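Local coordinates for protein NANS (YJHS), A 9-O-acetyl N-acetylneuraminic acid esterase (Escherichia coli O157:H7 EDL933, PDB 3PT5) that probably removes the 9-O-acetyl group from 9-O-acetyl-N-acetylneuraminate as an SGNH-family esterase, letting the bacterium grow on this host sialic acid, at residues His148-Asp153 with Tyr164-Ser169; Asp19-Leu24 with Arg51-Ala56. All blocks are in the same frame, centred on the assembly; numbering follows the deposited sequence.

Contact 1 of 2, residues His148-Asp153 with Tyr164-Ser169; sequences HGASHD and YQDLVS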
# COMPACT_ATOMS: atom_id res chain seq x y z
N HIS A 148 8.92 -5.80 17.07
CA HIS A 148 7.84 -6.30 16.21
C HIS A 148 6.95 -5.24 15.51
O HIS A 148 6.05 -5.61 14.75
CB HIS A 148 6.93 -7.27 16.98
CG HIS A 148 7.64 -8.47 17.51
ND1 HIS A 148 7.98 -9.54 16.72
CD2 HIS A 148 8.06 -8.77 18.76
CE1 HIS A 148 8.59 -10.45 17.45
NE2 HIS A 148 8.66 -10.00 18.69
N GLY A 149 7.19 -3.96 15.77
CA GLY A 149 6.47 -2.89 15.06
C GLY A 149 5.14 -2.56 15.67
O GLY A 149 4.86 -2.97 16.81
N ALA A 150 4.31 -1.83 14.93
CA ALA A 150 2.99 -1.38 15.45
C ALA A 150 2.09 -2.56 15.82
O ALA A 150 2.09 -3.58 15.14
CB ALA A 150 2.30 -0.48 14.43
N SER A 151 1.34 -2.41 16.93
CA SER A 151 0.43 -3.44 17.41
C SER A 151 -0.72 -3.62 16.42
O SER A 151 -1.02 -2.70 15.66
CB SER A 151 -0.14 -3.07 18.80
OG SER A 151 -0.84 -1.82 18.81
N HIS A 152 -1.37 -4.78 16.47
CA HIS A 152 -2.53 -5.09 15.62
C HIS A 152 -3.61 -4.01 15.68
O HIS A 152 -4.32 -3.79 14.69
CB HIS A 152 -3.20 -6.42 16.02
CG HIS A 152 -2.27 -7.60 16.02
ND1 HIS A 152 -2.35 -8.60 16.97
CD2 HIS A 152 -1.26 -7.94 15.19
CE1 HIS A 152 -1.42 -9.51 16.72
NE2 HIS A 152 -0.75 -9.13 15.65
N ASP A 153 -3.73 -3.36 16.84
CA ASP A 153 -4.75 -2.34 17.09
C ASP A 153 -4.28 -0.87 16.92
O ASP A 153 -4.98 0.05 17.35
CB ASP A 153 -5.42 -2.56 18.45
CG ASP A 153 -4.47 -2.33 19.63
OD1 ASP A 153 -3.27 -2.66 19.53
OD2 ASP A 153 -4.94 -1.82 20.67
N TYR A 164 2.90 5.97 12.90
CA TYR A 164 3.95 6.85 12.42
C TYR A 164 5.34 6.28 12.71
O TYR A 164 6.21 6.29 11.85
CB TYR A 164 3.83 8.27 12.99
CG TYR A 164 5.01 9.13 12.62
CD1 TYR A 164 5.04 9.80 11.39
CD2 TYR A 164 6.13 9.22 13.46
CE1 TYR A 164 6.13 10.57 11.01
CE2 TYR A 164 7.24 9.99 13.08
CZ TYR A 164 7.23 10.66 11.86
OH TYR A 164 8.32 11.42 11.46
N GLN A 165 5.52 5.77 13.92
CA GLN A 165 6.79 5.19 14.36
C GLN A 165 7.19 4.02 13.50
O GLN A 165 8.36 3.83 13.20
CB GLN A 165 6.66 4.69 15.79
CG GLN A 165 6.58 5.80 16.80
CD GLN A 165 6.44 5.24 18.21
OE1 GLN A 165 7.33 4.54 18.71
NE2 GLN A 165 5.30 5.52 18.84
N ASP A 166 6.19 3.24 13.10
CA ASP A 166 6.35 2.05 12.27
C ASP A 166 6.77 2.48 10.85
O ASP A 166 7.70 1.92 10.28
CB ASP A 166 5.02 1.28 12.29
CG ASP A 166 5.10 -0.11 11.65
OD1 ASP A 166 4.94 -0.19 10.41
OD2 ASP A 166 5.27 -1.13 12.38
N LEU A 167 6.10 3.51 10.34
CA LEU A 167 6.42 4.10 9.04
C LEU A 167 7.87 4.60 8.97
O LEU A 167 8.60 4.28 8.04
CB LEU A 167 5.45 5.23 8.75
CG LEU A 167 5.65 6.09 7.51
CD1 LEU A 167 5.41 5.27 6.26
CD2 LEU A 167 4.74 7.28 7.57
N VAL A 168 8.27 5.39 9.97
CA VAL A 168 9.62 5.97 10.03
C VAL A 168 10.67 4.90 10.31
O VAL A 168 11.69 4.81 9.61
CB VAL A 168 9.68 7.16 11.04
CG1 VAL A 168 11.13 7.49 11.47
CG2 VAL A 168 9.06 8.37 10.43
N SER A 169 10.40 4.06 11.31
CA SER A 169 11.33 3.04 11.74
C SER A 169 11.62 2.00 10.66
O SER A 169 12.79 1.64 10.44
CB SER A 169 10.85 2.40 13.05
OG SER A 169 10.92 0.99 12.97

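Contact 2 of 2, residues Asp19-Leu24 with Arg51-Ala56; sequences DYYYVL and RIKQLA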
# COMPACT_ATOMS: atom_id res chain seq x y z
N ASP A 19 22.77 -6.42 -5.46
CA ASP A 19 23.79 -5.63 -4.76
C ASP A 19 23.16 -4.62 -3.83
O ASP A 19 23.74 -4.25 -2.82
CB ASP A 19 24.68 -4.85 -5.72
CG ASP A 19 25.73 -5.71 -6.37
OD1 ASP A 19 26.08 -6.78 -5.81
OD2 ASP A 19 26.24 -5.27 -7.42
N TYR A 20 22.00 -4.11 -4.22
CA TYR A 20 21.31 -3.09 -3.43
C TYR A 20 19.89 -2.96 -3.96
O TYR A 20 19.53 -3.61 -4.94
CB TYR A 20 22.03 -1.71 -3.49
CG TYR A 20 21.96 -1.06 -4.85
CD1 TYR A 20 20.96 -0.12 -5.15
CD2 TYR A 20 22.87 -1.40 -5.87
CE1 TYR A 20 20.85 0.44 -6.43
CE2 TYR A 20 22.77 -0.84 -7.13
CZ TYR A 20 21.75 0.09 -7.41
OH TYR A 20 21.66 0.65 -8.66
N TYR A 21 19.08 -2.14 -3.29
CA TYR A 21 17.64 -2.03 -3.57
C TYR A 21 17.22 -0.58 -3.77
O TYR A 21 17.74 0.33 -3.14
CB TYR A 21 16.78 -2.62 -2.44
CG TYR A 21 16.93 -4.13 -2.32
CD1 TYR A 21 16.10 -4.96 -3.04
CD2 TYR A 21 17.90 -4.71 -1.48
CE1 TYR A 21 16.21 -6.33 -2.97
CE2 TYR A 21 18.02 -6.11 -1.40
CZ TYR A 21 17.16 -6.90 -2.17
OH TYR A 21 17.20 -8.28 -2.18
N TYR A 22 16.26 -0.40 -4.67
CA TYR A 22 15.48 0.83 -4.76
C TYR A 22 14.32 0.59 -3.82
O TYR A 22 13.62 -0.39 -3.95
CB TYR A 22 14.94 1.02 -6.17
CG TYR A 22 15.93 1.52 -7.20
CD1 TYR A 22 15.64 2.65 -7.96
CD2 TYR A 22 17.11 0.86 -7.46
CE1 TYR A 22 16.52 3.12 -8.94
CE2 TYR A 22 18.01 1.33 -8.43
CZ TYR A 22 17.70 2.47 -9.16
OH TYR A 22 18.57 2.95 -10.13
N VAL A 23 14.14 1.50 -2.87
CA VAL A 23 13.24 1.33 -1.74
C VAL A 23 11.99 2.19 -1.98
O VAL A 23 12.10 3.37 -2.33
CB VAL A 23 13.92 1.70 -0.39
CG1 VAL A 23 12.91 1.74 0.74
CG2 VAL A 23 15.07 0.72 -0.05
N LEU A 24 10.81 1.58 -1.82
CA LEU A 24 9.55 2.32 -1.93
C LEU A 24 8.71 1.95 -0.70
O LEU A 24 8.50 0.78 -0.45
CB LEU A 24 8.82 1.94 -3.22
CG LEU A 24 7.57 2.71 -3.63
CD1 LEU A 24 7.93 4.14 -4.12
CD2 LEU A 24 6.84 1.93 -4.71
N ARG A 51 13.90 -10.70 -7.45
CA ARG A 51 14.50 -9.40 -7.24
C ARG A 51 13.58 -8.43 -6.50
O ARG A 51 13.97 -7.29 -6.24
CB ARG A 51 14.98 -8.80 -8.57
CG ARG A 51 16.21 -9.49 -9.14
CD ARG A 51 16.38 -9.03 -10.58
NE ARG A 51 16.75 -7.63 -10.67
CZ ARG A 51 16.57 -6.87 -11.75
NH1 ARG A 51 16.01 -7.40 -12.85
NH2 ARG A 51 16.94 -5.60 -11.76
N ILE A 52 12.38 -8.90 -6.12
CA ILE A 52 11.37 -7.99 -5.56
C ILE A 52 11.03 -8.47 -4.16
O ILE A 52 10.50 -9.58 -4.00
CB ILE A 52 10.11 -7.98 -6.42
CG1 ILE A 52 10.44 -7.47 -7.82
CG2 ILE A 52 9.00 -7.10 -5.75
CD1 ILE A 52 9.27 -7.46 -8.76
N LYS A 53 11.37 -7.64 -3.19
CA LYS A 53 11.37 -8.01 -1.76
C LYS A 53 10.53 -7.05 -0.94
O LYS A 53 10.05 -6.02 -1.45
CB LYS A 53 12.81 -8.01 -1.23
CG LYS A 53 13.76 -8.89 -1.98
CD LYS A 53 13.45 -10.36 -1.77
CE LYS A 53 14.54 -11.21 -2.45
NZ LYS A 53 14.05 -12.62 -2.57
N GLN A 54 10.28 -7.44 0.31
CA GLN A 54 9.61 -6.56 1.26
C GLN A 54 10.25 -6.73 2.61
O GLN A 54 10.95 -7.71 2.84
CB GLN A 54 8.10 -6.86 1.32
CG GLN A 54 7.75 -8.27 1.92
CD GLN A 54 6.28 -8.55 1.96
OE1 GLN A 54 5.50 -7.71 2.44
NE2 GLN A 54 5.87 -9.73 1.46
N LEU A 55 10.02 -5.78 3.49
CA LEU A 55 10.40 -5.94 4.89
C LEU A 55 9.32 -6.71 5.63
O LEU A 55 8.18 -6.29 5.68
CB LEU A 55 10.66 -4.60 5.57
CG LEU A 55 11.87 -3.74 5.21
CD1 LEU A 55 11.99 -2.63 6.24
CD2 LEU A 55 13.17 -4.52 5.19
N ALA A 56 9.71 -7.85 6.22
CA ALA A 56 8.76 -8.72 6.92
C ALA A 56 8.17 -8.11 8.18
O ALA A 56 8.73 -7.21 8.78
CB ALA A 56 9.42 -10.05 7.29

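Contact 1 of 2, residues His148-Asp153 with Tyr164-Ser169
Asp166 OD2 is gripped by two groups. The backbone N of Ala150 donates to Asp166 OD2 over 2.8 Å, and NH2 of Arg57 forms a salt bridge with the same oxygen. The Ala150 bond is nearly straight, with an N-H...O angle of 173°. The N-H reaches the anti side of the oxygen and is tilted 28° out of the carboxylate plane. The second oxygen, OD1, has a long and weak ion pair with NE of Arg170. Two arginines near a buried carboxylate are consistent with Asp166 being charged. CG of Asp166 points away from its backbone N (chi1 -171°), which carries the carboxylate off the helix toward the short strand 149-150. Gly149 has no side chain, and Gly149 CA lies 3.4 Å from Asp166 OD2. The methyl group of Ala150 packs beside the same side chain. Ala150 CB is 3.7 Å from Asp166 OD2, the oxygen that its own backbone N-H binds. Ala150 CB also lies 3.9 Å from Asp166 CB, so the methyl touches both the polar end and the aliphatic base of the aspartate. The contact is small and buried, and it centres on one carboxylate. His148 and Gly149 both face Ser145, which makes a classic beta bulge in the hairpin of strands 144-145 and 149-150. Around the contact, Val83 of a loop touches Ala150 and Asp166, Tyr144 of strand 144-145 touches Asp166, and Leu167 packs on Phe214 of helix 203-218 and on strand 20-28. Helix 162-176 is thus held between the hairpin, helix 203-218 and the central sheet.

Contact 2 of 2, residues Asp19-Leu24 with Arg51-Ala56
Arg51 O faces the edge of the Tyr21 ring, close to its plane, with CE1 of Tyr21 4.1 Å from this oxygen. The Arg51 side chain runs elsewhere, and its NH2 bonds to Ala122 O. Lys53 makes the larger part of the contact on this side. Lys53 CG lies 3.5 Å from Tyr21 OH and 3.7 Å from Tyr21 CE1. The methylene approaches the ring at a slant. The lysine chain bends at chi2 (-70°). Lys53 CE still passes 4.0 Å from Tyr21 OH, and the amino end then leads away from strand 20-28. Only aliphatic carbons of Lys53 meet the tyrosine. From Gln54 to Ala56 the segment turns to other partners. The backbones of the two segments stay well apart, because strand 122-130 lies between them in the sheet. Tyr21 packs on Leu125 of that strand and reaches beyond it to Lys53 and Ile73. This is side-chain packing across an intervening strand on one face of the mostly parallel central sheet of an SGNH hydrolase fold.

From the N terminus, the chain enters strand 20-28 and returns at strand 52-55, where contact 2 closes a helix-free connection with 26 residues between its segments. Strand 122-130 is inserted later between these two strands. Contact 1 follows in series and closes a much shorter loop, with 10 residues between its segments. The two contacts neither nest nor cross. The centres of contact 1 and contact 2 are about 19 Å apart, and the nearest atoms of contact 1 and contact 2 about 6 Å. Arginines span the gap. Arg57 directly follows segment 51-56 and pairs with contact 1, while Arg170 on helix 162-176 holds the end of that segment. Sheet, helix and hairpin are joined in this way.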